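Local structure of Sts-2 protein (Mus musculus, 3D4I) at residues R53-G57 with I58-E62; G26-W29 with L30-T34; S264-W268 with R269-S273. The protein hydrolyses phosphate esters in an acid-dependent way through its 2H-phosphatase domain, the part in this crystal, and probably opposes CBL-mediated down-regulation of activated receptors. All coordinates share one frame; numbering follows the deposited sequence. Where two conformers were deposited one is given.

Interaction 1: R53-G57 with I58-E62; sequences RRSNG and IKDFE
The guanidinium of Arg-54 meets the face of Phe-61, and its NH2 forms a salt bridge with Asp-64 OD2, just beyond the 58-62 segment. Asp-60 O lies over one face of the guanidinium. Arg-54 CZ lies 4.4 Å from the centroid of the Phe-61 ring and 20° off its normal, a cation-pi contact. The two planes are 69° apart, however, so the guanidinium stands steeply on the ring instead of lying flat against it, and NH1 is the nitrogen that dips in, 3.2 Å from Phe-61 CD1. The aliphatic part of the arginine shares the same face. A bend at chi2 (147°) lets CD settle over the ring as a CH-pi donor, 3.5 Å from the Phe-61 centroid. The local fold is a type II beta turn, Arg-54 to Gly-57, leading into the 3-10 segment 58-61, in the surface loop that joins helix 29-32 to helix 69-85 of this histidine phosphatase domain. Gly-57 makes the junction with positive phi, and a CB there would clash with Ile-58 N. Asp-60 points toward the preceding residues, and its CB packs 3.4 Å from Arg-54 NE. Arg-54 NE and Asp-60 OD2, 4.6 Å apart, are not in contact, though their opposite charges probably still attract. Ser-55 OG bonds to Glu-145 OE2, and Leu-98 of helix 98-111 packs on both Arg-54 and Phe-61.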
loop_
_atom_site.group_PDB
_atom_site.type_symbol
_atom_site.label_atom_id
_atom_site.label_comp_id
_atom_site.label_asym_id
_atom_site.label_seq_id
_atom_site.Cartn_x
_atom_site.Cartn_y
_atom_site.Cartn_z
ATOM N N ARG A 53 -7.151 0.025 -22.012
ATOM C CA ARG A 53 -7.868 -0.281 -23.257
ATOM C C ARG A 53 -7.268 -1.539 -23.857
ATOM O O ARG A 53 -6.045 -1.656 -23.986
ATOM C CB ARG A 53 -7.785 0.880 -24.256
ATOM C CG ARG A 53 -8.969 1.846 -24.212
ATOM C CD ARG A 53 -10.110 1.384 -25.128
ATOM N NE ARG A 53 -11.327 2.187 -24.972
ATOM C CZ ARG A 53 -12.210 2.035 -23.983
ATOM N NH1 ARG A 53 -12.013 1.118 -23.039
ATOM N NH2 ARG A 53 -13.290 2.808 -23.930
ATOM N N ARG A 54 -8.131 -2.486 -24.195
ATOM C CA ARG A 54 -7.685 -3.823 -24.557
ATOM C C ARG A 54 -8.388 -4.303 -25.815
ATOM O O ARG A 54 -9.448 -3.779 -26.196
ATOM C CB ARG A 54 -7.917 -4.796 -23.378
ATOM C CG ARG A 54 -7.168 -6.132 -23.468
ATOM C CD ARG A 54 -6.741 -6.686 -22.085
ATOM N NE ARG A 54 -5.941 -7.903 -22.206
ATOM C CZ ARG A 54 -5.131 -8.412 -21.267
ATOM N NH1 ARG A 54 -4.961 -7.820 -20.092
ATOM N NH2 ARG A 54 -4.462 -9.523 -21.522
ATOM N N SER A 55 -7.770 -5.275 -26.481
ATOM C CA SER A 55 -8.432 -6.009 -27.549
ATOM C C SER A 55 -9.429 -6.972 -26.918
ATOM O O SER A 55 -9.196 -7.484 -25.815
ATOM C CB SER A 55 -7.420 -6.768 -28.415
ATOM O OG SER A 55 -6.325 -7.233 -27.642
ATOM N N ASN A 56 -10.543 -7.185 -27.619
ATOM C CA ASN A 56 -11.625 -8.091 -27.197
ATOM C C ASN A 56 -12.313 -7.667 -25.886
ATOM O O ASN A 56 -12.898 -8.498 -25.177
ATOM C CB ASN A 56 -11.160 -9.568 -27.138
ATOM C CG ASN A 56 -10.070 -9.914 -28.173
ATOM O OD1 ASN A 56 -9.223 -10.779 -27.921
ATOM N ND2 ASN A 56 -10.091 -9.248 -29.331
ATOM N N GLY A 57 -12.240 -6.373 -25.573
ATOM C CA GLY A 57 -12.874 -5.821 -24.372
ATOM C C GLY A 57 -12.305 -6.331 -23.054
ATOM O O GLY A 57 -11.163 -6.793 -22.990
ATOM N N ILE A 58 -13.133 -6.258 -22.012
ATOM C CA ILE A 58 -12.794 -6.637 -20.631
ATOM C C ILE A 58 -12.432 -8.124 -20.440
ATOM O O ILE A 58 -11.710 -8.473 -19.505
ATOM C CB ILE A 58 -13.980 -6.249 -19.682
ATOM C CG1 ILE A 58 -13.530 -6.057 -18.237
ATOM C CG2 ILE A 58 -15.153 -7.245 -19.806
ATOM C CD1 ILE A 58 -14.635 -5.523 -17.322
ATOM N N LYS A 59 -12.936 -8.986 -21.324
ATOM C CA LYS A 59 -12.820 -10.440 -21.148
ATOM C C LYS A 59 -11.398 -11.016 -21.207
ATOM O O LYS A 59 -11.154 -12.095 -20.674
ATOM C CB LYS A 59 -13.737 -11.195 -22.128
ATOM C CG LYS A 59 -14.999 -11.771 -21.491
ATOM C CD LYS A 59 -15.711 -12.740 -22.446
ATOM C CE LYS A 59 -16.254 -13.981 -21.728
ATOM N NZ LYS A 59 -15.164 -14.947 -21.367
ATOM N N ASP A 60 -10.469 -10.307 -21.845
ATOM C CA ASP A 60 -9.090 -10.799 -21.975
ATOM C C ASP A 60 -8.255 -10.698 -20.693
ATOM O O ASP A 60 -7.199 -11.328 -20.576
ATOM C CB ASP A 60 -8.382 -10.092 -23.133
ATOM C CG ASP A 60 -8.883 -10.541 -24.500
ATOM O OD1 ASP A 60 -9.672 -11.514 -24.586
ATOM O OD2 ASP A 60 -8.482 -9.902 -25.502
ATOM N N PHE A 61 -8.730 -9.913 -19.725
ATOM C CA PHE A 61 -8.077 -9.807 -18.422
ATOM C C PHE A 61 -8.206 -11.081 -17.588
ATOM O O PHE A 61 -7.454 -11.281 -16.634
ATOM C CB PHE A 61 -8.625 -8.614 -17.652
ATOM C CG PHE A 61 -8.259 -7.289 -18.249
ATOM C CD1 PHE A 61 -7.024 -6.699 -17.973
ATOM C CD2 PHE A 61 -9.158 -6.613 -19.076
ATOM C CE1 PHE A 61 -6.691 -5.469 -18.521
ATOM C CE2 PHE A 61 -8.828 -5.365 -19.625
ATOM C CZ PHE A 61 -7.605 -4.793 -19.349
ATOM N N GLU A 62 -9.153 -11.935 -17.974
ATOM C CA GLU A 62 -9.393 -13.255 -17.365
ATOM C C GLU A 62 -8.074 -13.866 -16.862
ATOM O O GLU A 62 -7.926 -14.127 -15.668
ATOM C CB GLU A 62 -10.111 -14.174 -18.390
ATOM C CG GLU A 62 -10.053 -15.678 -18.096
ATOM C CD GLU A 62 -10.713 -16.544 -19.168
ATOM O OE1 GLU A 62 -10.600 -16.239 -20.378
ATOM O OE2 GLU A 62 -11.330 -17.561 -18.795
#

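Interaction 2: G26-W29 with L30-T34; sequences GKSW and LQQCT
With chi1 at 77°, Trp-29 places its CG between its own backbone N and carbonyl carbon, folding the indole back over the start of the next residue; Leu-30, its CG trans to N (chi1 -176°), then runs beneath the same ring. Leu-30 CB sits over the middle of the six-membered ring, 4.0 Å from the centroid of that Trp-29 ring, as a CH-pi contact, and CD1 follows under its outer rim near CH2. The backbone N of Leu-30 lies below the same indole face. Cys-33, one turn on, brings its sulfur in obliquely, with SG 3.9 Å from Trp-29 CZ3, a sulfur-aromatic contact. The exposed side of the turn is polar. Gly-26 to Trp-29 form a type I beta turn whose third residue, Ser-28, occupies the N-cap position of helix 29-32, although its hydroxyl makes no capping bond. Instead it accepts from the extended side chain of Gln-32: the NE2 to Ser-28 OG distance is 2.8 Å, with OG close to the amide plane. A bond from Gln-32 N to Ser-28 O, 3.2 Å, joins the same two residues through the backbone. Since Gln-32 NE2 also bonds Phe-25 O, the amide is held between the end of one helix and the start of the next. A water takes the N-H of Leu-30, 3.0 Å from that N, and donates to Gln-31 OE1. At the far end Thr-34 OG1 donates to Leu-30 O, 2.6 Å away. Trp-29 packs on Val-21 and Asp-22 of helix 21-25 and on Pro-66, while Cys-33 meets Tyr-40 and Phe-47 in the loop that follows helix 29-32.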
loop_
_atom_site.group_PDB
_atom_site.type_symbol
_atom_site.label_atom_id
_atom_site.label_comp_id
_atom_site.label_asym_id
_atom_site.label_seq_id
_atom_site.Cartn_x
_atom_site.Cartn_y
_atom_site.Cartn_z
ATOM N N GLY A 26 -9.736 -13.551 -5.608
ATOM C CA GLY A 26 -9.937 -14.946 -6.034
ATOM C C GLY A 26 -10.220 -15.115 -7.514
ATOM O O GLY A 26 -10.162 -14.152 -8.291
ATOM N N LYS A 27 -10.503 -16.359 -7.924
ATOM C CA LYS A 27 -10.625 -16.661 -9.351
ATOM C C LYS A 27 -11.822 -15.958 -10.041
ATOM O O LYS A 27 -11.766 -15.703 -11.237
ATOM C CB LYS A 27 -10.583 -18.197 -9.634
ATOM C CG LYS A 27 -11.547 -19.077 -8.832
ATOM C CD LYS A 27 -11.223 -20.601 -9.057
ATOM C CE LYS A 27 -12.212 -21.577 -8.352
ATOM N NZ LYS A 27 -11.916 -23.081 -8.675
ATOM N N SER A 28 -12.840 -15.603 -9.262
ATOM C CA SER A 28 -14.025 -14.867 -9.734
ATOM C C SER A 28 -13.876 -13.342 -9.781
ATOM O O SER A 28 -14.855 -12.651 -10.006
ATOM C CB SER A 28 -15.239 -15.219 -8.880
ATOM O OG SER A 28 -15.244 -14.570 -7.617
ATOM N N TRP A 29 -12.658 -12.830 -9.586
ATOM C CA TRP A 29 -12.430 -11.365 -9.524
ATOM C C TRP A 29 -13.057 -10.616 -10.720
ATOM O O TRP A 29 -13.643 -9.564 -10.539
ATOM C CB TRP A 29 -10.921 -11.042 -9.390
ATOM C CG TRP A 29 -10.188 -11.182 -10.693
ATOM C CD1 TRP A 29 -9.668 -12.324 -11.221
ATOM C CD2 TRP A 29 -9.960 -10.149 -11.669
ATOM N NE1 TRP A 29 -9.114 -12.070 -12.442
ATOM C CE2 TRP A 29 -9.279 -10.744 -12.748
ATOM C CE3 TRP A 29 -10.259 -8.774 -11.724
ATOM C CZ2 TRP A 29 -8.885 -10.023 -13.879
ATOM C CZ3 TRP A 29 -9.870 -8.049 -12.851
ATOM C CH2 TRP A 29 -9.189 -8.678 -13.912
ATOM N N LEU A 30 -12.923 -11.145 -11.933
ATOM C CA LEU A 30 -13.408 -10.420 -13.126
ATOM C C LEU A 30 -14.933 -10.252 -13.150
ATOM O O LEU A 30 -15.448 -9.188 -13.519
ATOM C CB LEU A 30 -12.853 -11.010 -14.429
ATOM C CG LEU A 30 -13.205 -10.297 -15.749
ATOM C CD1 LEU A 30 -12.750 -8.836 -15.698
ATOM C CD2 LEU A 30 -12.580 -11.028 -16.950
ATOM N N GLN A 31 -15.648 -11.288 -12.724
ATOM C CA GLN A 31 -17.114 -11.219 -12.613
ATOM C C GLN A 31 -17.553 -10.274 -11.498
ATOM O O GLN A 31 -18.593 -9.658 -11.609
ATOM C CB GLN A 31 -17.743 -12.612 -12.424
ATOM C CG GLN A 31 -17.629 -13.527 -13.646
ATOM C CD GLN A 31 -16.225 -14.000 -13.889
ATOM O OE1 GLN A 31 -15.558 -14.457 -12.973
ATOM N NE2 GLN A 31 -15.750 -13.859 -15.114
ATOM N N GLN A 32 -16.747 -10.141 -10.436
ATOM C CA GLN A 32 -17.022 -9.170 -9.366
ATOM C C GLN A 32 -17.043 -7.723 -9.847
ATOM O O GLN A 32 -17.778 -6.895 -9.307
ATOM C CB GLN A 32 -15.995 -9.296 -8.215
ATOM C CG GLN A 32 -16.034 -10.671 -7.529
ATOM C CD GLN A 32 -14.881 -10.882 -6.563
ATOM O OE1 GLN A 32 -14.479 -9.969 -5.860
ATOM N NE2 GLN A 32 -14.367 -12.092 -6.520
ATOM N N CYS A 33 -16.216 -7.415 -10.833
ATOM C CA CYS A 33 -15.987 -6.025 -11.225
ATOM C C CYS A 33 -16.540 -5.694 -12.609
ATOM O O CYS A 33 -16.152 -4.693 -13.195
ATOM C CB CYS A 33 -14.483 -5.675 -11.124
ATOM S SG CYS A 33 -13.379 -6.491 -12.309
ATOM N N THR A 34 -17.477 -6.529 -13.084
ATOM C CA THR A 34 -18.145 -6.364 -14.383
ATOM C C THR A 34 -19.619 -6.078 -14.126
ATOM O O THR A 34 -20.299 -6.861 -13.466
ATOM C CB THR A 34 -17.996 -7.662 -15.253
ATOM O OG1 THR A 34 -16.609 -7.953 -15.450
ATOM C CG2 THR A 34 -18.657 -7.512 -16.626
HETATM O O HOH W 1 -12.508 -13.978 -12.803
#

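Interaction 3: S264-W268 with R269-S273; sequences SVFNW and RNWIS
Ile-272 lays its CG2 methyl over the face of Trp-268, 3.5 Å from the centroid of that indole's six-membered ring, as a CH-pi contact. Beside it Trp-271 CD1 approaches Trp-268 CZ3 at 3.8 Å; the two indoles are nearly parallel but so far slid that they barely overlap. The other aromatic pair is edge-to-face: Phe-266 turns its CD1-CE1 edge to the face of Trp-271, planes 64° apart. Replacing Trp-268 with an alanine would probably leave the Ile-272 methyl without its aromatic platform and Trp-271 CD1 without the neighbouring indole it packs on. Behind the rings lies the backbone of the first helical turn. Trp-271 N bonds Asn-267 O at 2.7 Å, and Ile-272 N bonds Trp-268 O at 2.9 Å. Asn-267 is the N-cap: its CG, trans to the main-chain N (chi1 172°), brings OD1 to accept from Asn-270 N in a nearly straight bond, the donor standing above the amide carbonyl plane. This C-terminal helix packs on the second subunit, where Trp-271 NE1 bonds Leu-227 O on helix 221-229, Trp-268 packs on Cys-237 of strand 236-241, and Phe-266 on Pro-232 between them.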
loop_
_atom_site.group_PDB
_atom_site.type_symbol
_atom_site.label_atom_id
_atom_site.label_comp_id
_atom_site.label_asym_id
_atom_site.label_seq_id
_atom_site.Cartn_x
_atom_site.Cartn_y
_atom_site.Cartn_z
ATOM N N SER A 264 -8.803 -6.537 6.189
ATOM C CA SER A 264 -9.985 -7.376 5.983
ATOM C C SER A 264 -11.107 -6.606 5.319
ATOM O O SER A 264 -11.210 -5.382 5.484
ATOM C CB SER A 264 -10.516 -7.878 7.317
ATOM O OG SER A 264 -11.259 -6.812 7.918
ATOM N N VAL A 265 -11.969 -7.336 4.598
ATOM C CA VAL A 265 -13.230 -6.786 4.095
ATOM C C VAL A 265 -14.076 -6.364 5.312
ATOM O O VAL A 265 -13.968 -6.990 6.366
ATOM C CB VAL A 265 -13.980 -7.819 3.173
ATOM C CG1 VAL A 265 -14.483 -9.041 3.961
ATOM C CG2 VAL A 265 -15.116 -7.162 2.402
ATOM N N PHE A 266 -14.874 -5.301 5.176
ATOM C CA PHE A 266 -15.642 -4.743 6.307
ATOM C C PHE A 266 -16.908 -3.969 5.923
ATOM O O PHE A 266 -16.873 -3.034 5.118
ATOM C CB PHE A 266 -14.743 -3.812 7.126
ATOM C CG PHE A 266 -15.445 -3.089 8.240
ATOM C CD1 PHE A 266 -15.809 -3.760 9.401
ATOM C CD2 PHE A 266 -15.706 -1.727 8.147
ATOM C CE1 PHE A 266 -16.438 -3.083 10.449
ATOM C CE2 PHE A 266 -16.329 -1.046 9.186
ATOM C CZ PHE A 266 -16.698 -1.724 10.335
ATOM N N ASN A 267 -18.010 -4.327 6.571
ATOM C CA ASN A 267 -19.270 -3.635 6.408
ATOM C C ASN A 267 -19.894 -3.537 7.799
ATOM O O ASN A 267 -20.363 -4.541 8.335
ATOM C CB ASN A 267 -20.147 -4.427 5.417
ATOM C CG ASN A 267 -21.586 -3.896 5.302
ATOM O OD1 ASN A 267 -22.029 -3.047 6.076
ATOM N ND2 ASN A 267 -22.329 -4.433 4.328
ATOM N N TRP A 268 -19.862 -2.335 8.379
ATOM C CA TRP A 268 -20.338 -2.083 9.754
ATOM C C TRP A 268 -21.792 -2.500 10.001
ATOM O O TRP A 268 -22.085 -3.179 10.983
ATOM C CB TRP A 268 -20.181 -0.607 10.123
ATOM C CG TRP A 268 -20.536 -0.253 11.563
ATOM C CD1 TRP A 268 -21.492 0.640 11.977
ATOM C CD2 TRP A 268 -19.928 -0.769 12.765
ATOM N NE1 TRP A 268 -21.515 0.712 13.348
ATOM C CE2 TRP A 268 -20.568 -0.141 13.857
ATOM C CE3 TRP A 268 -18.914 -1.705 13.022
ATOM C CZ2 TRP A 268 -20.221 -0.414 15.185
ATOM C CZ3 TRP A 268 -18.574 -1.973 14.345
ATOM C CH2 TRP A 268 -19.223 -1.329 15.406
ATOM N N ARG A 269 -22.687 -2.057 9.124
ATOM C CA ARG A 269 -24.104 -2.403 9.220
ATOM C C ARG A 269 -24.290 -3.929 9.241
ATOM O O ARG A 269 -25.014 -4.454 10.084
ATOM C CB ARG A 269 -24.888 -1.759 8.074
ATOM C CG ARG A 269 -24.966 -0.240 8.147
ATOM C CD ARG A 269 -25.662 0.360 6.923
ATOM N NE ARG A 269 -27.050 -0.091 6.799
ATOM C CZ ARG A 269 -27.474 -1.022 5.944
ATOM N NH1 ARG A 269 -26.623 -1.627 5.110
ATOM N NH2 ARG A 269 -28.764 -1.360 5.924
ATOM N N ASN A 270 -23.598 -4.618 8.333
ATOM C CA ASN A 270 -23.526 -6.084 8.285
ATOM C C ASN A 270 -22.884 -6.693 9.549
ATOM O O ASN A 270 -23.383 -7.678 10.111
ATOM C CB ASN A 270 -22.725 -6.497 7.039
ATOM C CG ASN A 270 -23.082 -7.880 6.530
ATOM O OD1 ASN A 270 -24.153 -8.085 5.941
ATOM N ND2 ASN A 270 -22.177 -8.840 6.737
ATOM N N TRP A 271 -21.778 -6.091 9.984
ATOM C CA TRP A 271 -20.974 -6.532 11.132
ATOM C C TRP A 271 -21.792 -6.535 12.432
ATOM O O TRP A 271 -21.726 -7.481 13.222
ATOM C CB TRP A 271 -19.781 -5.568 11.243
ATOM C CG TRP A 271 -18.606 -5.922 12.132
ATOM C CD1 TRP A 271 -18.491 -5.675 13.470
ATOM C CD2 TRP A 271 -17.334 -6.462 11.717
ATOM N NE1 TRP A 271 -17.260 -6.079 13.929
ATOM C CE2 TRP A 271 -16.526 -6.562 12.874
ATOM C CE3 TRP A 271 -16.813 -6.902 10.485
ATOM C CZ2 TRP A 271 -15.219 -7.080 12.838
ATOM C CZ3 TRP A 271 -15.509 -7.417 10.449
ATOM C CH2 TRP A 271 -14.734 -7.507 11.621
ATOM N N ILE A 272 -22.582 -5.485 12.636
ATOM C CA ILE A 272 -23.386 -5.346 13.851
ATOM C C ILE A 272 -24.715 -6.111 13.802
ATOM O O ILE A 272 -25.504 -6.048 14.752
ATOM C CB ILE A 272 -23.648 -3.866 14.214
ATOM C CG1 ILE A 272 -24.479 -3.171 13.134
ATOM C CG2 ILE A 272 -22.327 -3.139 14.483
ATOM C CD1 ILE A 272 -25.061 -1.835 13.567
ATOM N N SER A 273 -24.950 -6.828 12.700
ATOM C CA SER A 273 -26.139 -7.676 12.538
ATOM C C SER A 273 -25.864 -9.142 12.874
ATOM O O SER A 273 -24.748 -9.644 12.689
ATOM C CB SER A 273 -26.695 -7.554 11.111
ATOM O OG SER A 273 -27.162 -6.233 10.870
#

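In the fold
From the N terminus the three contacts come in series, none nesting within or crossing another, and each closes a local turn. Interaction 2 comes first, turning the chain from helix 21-25 into helix 29-32. Interaction 1 folds the long loop that leads on to helix 69-85, and the two meet directly: Trp-29 and Leu-30 pack against Ile-58, Phe-61 and Glu-62, bringing the loop back to the short helix. Interaction 3 lies far along the sequence, beyond strand 248-251, at the C terminus. Its nearest atoms are about 9 Å from interaction 2 and about 20 Å from interaction 1, and it ties the tail to the second subunit.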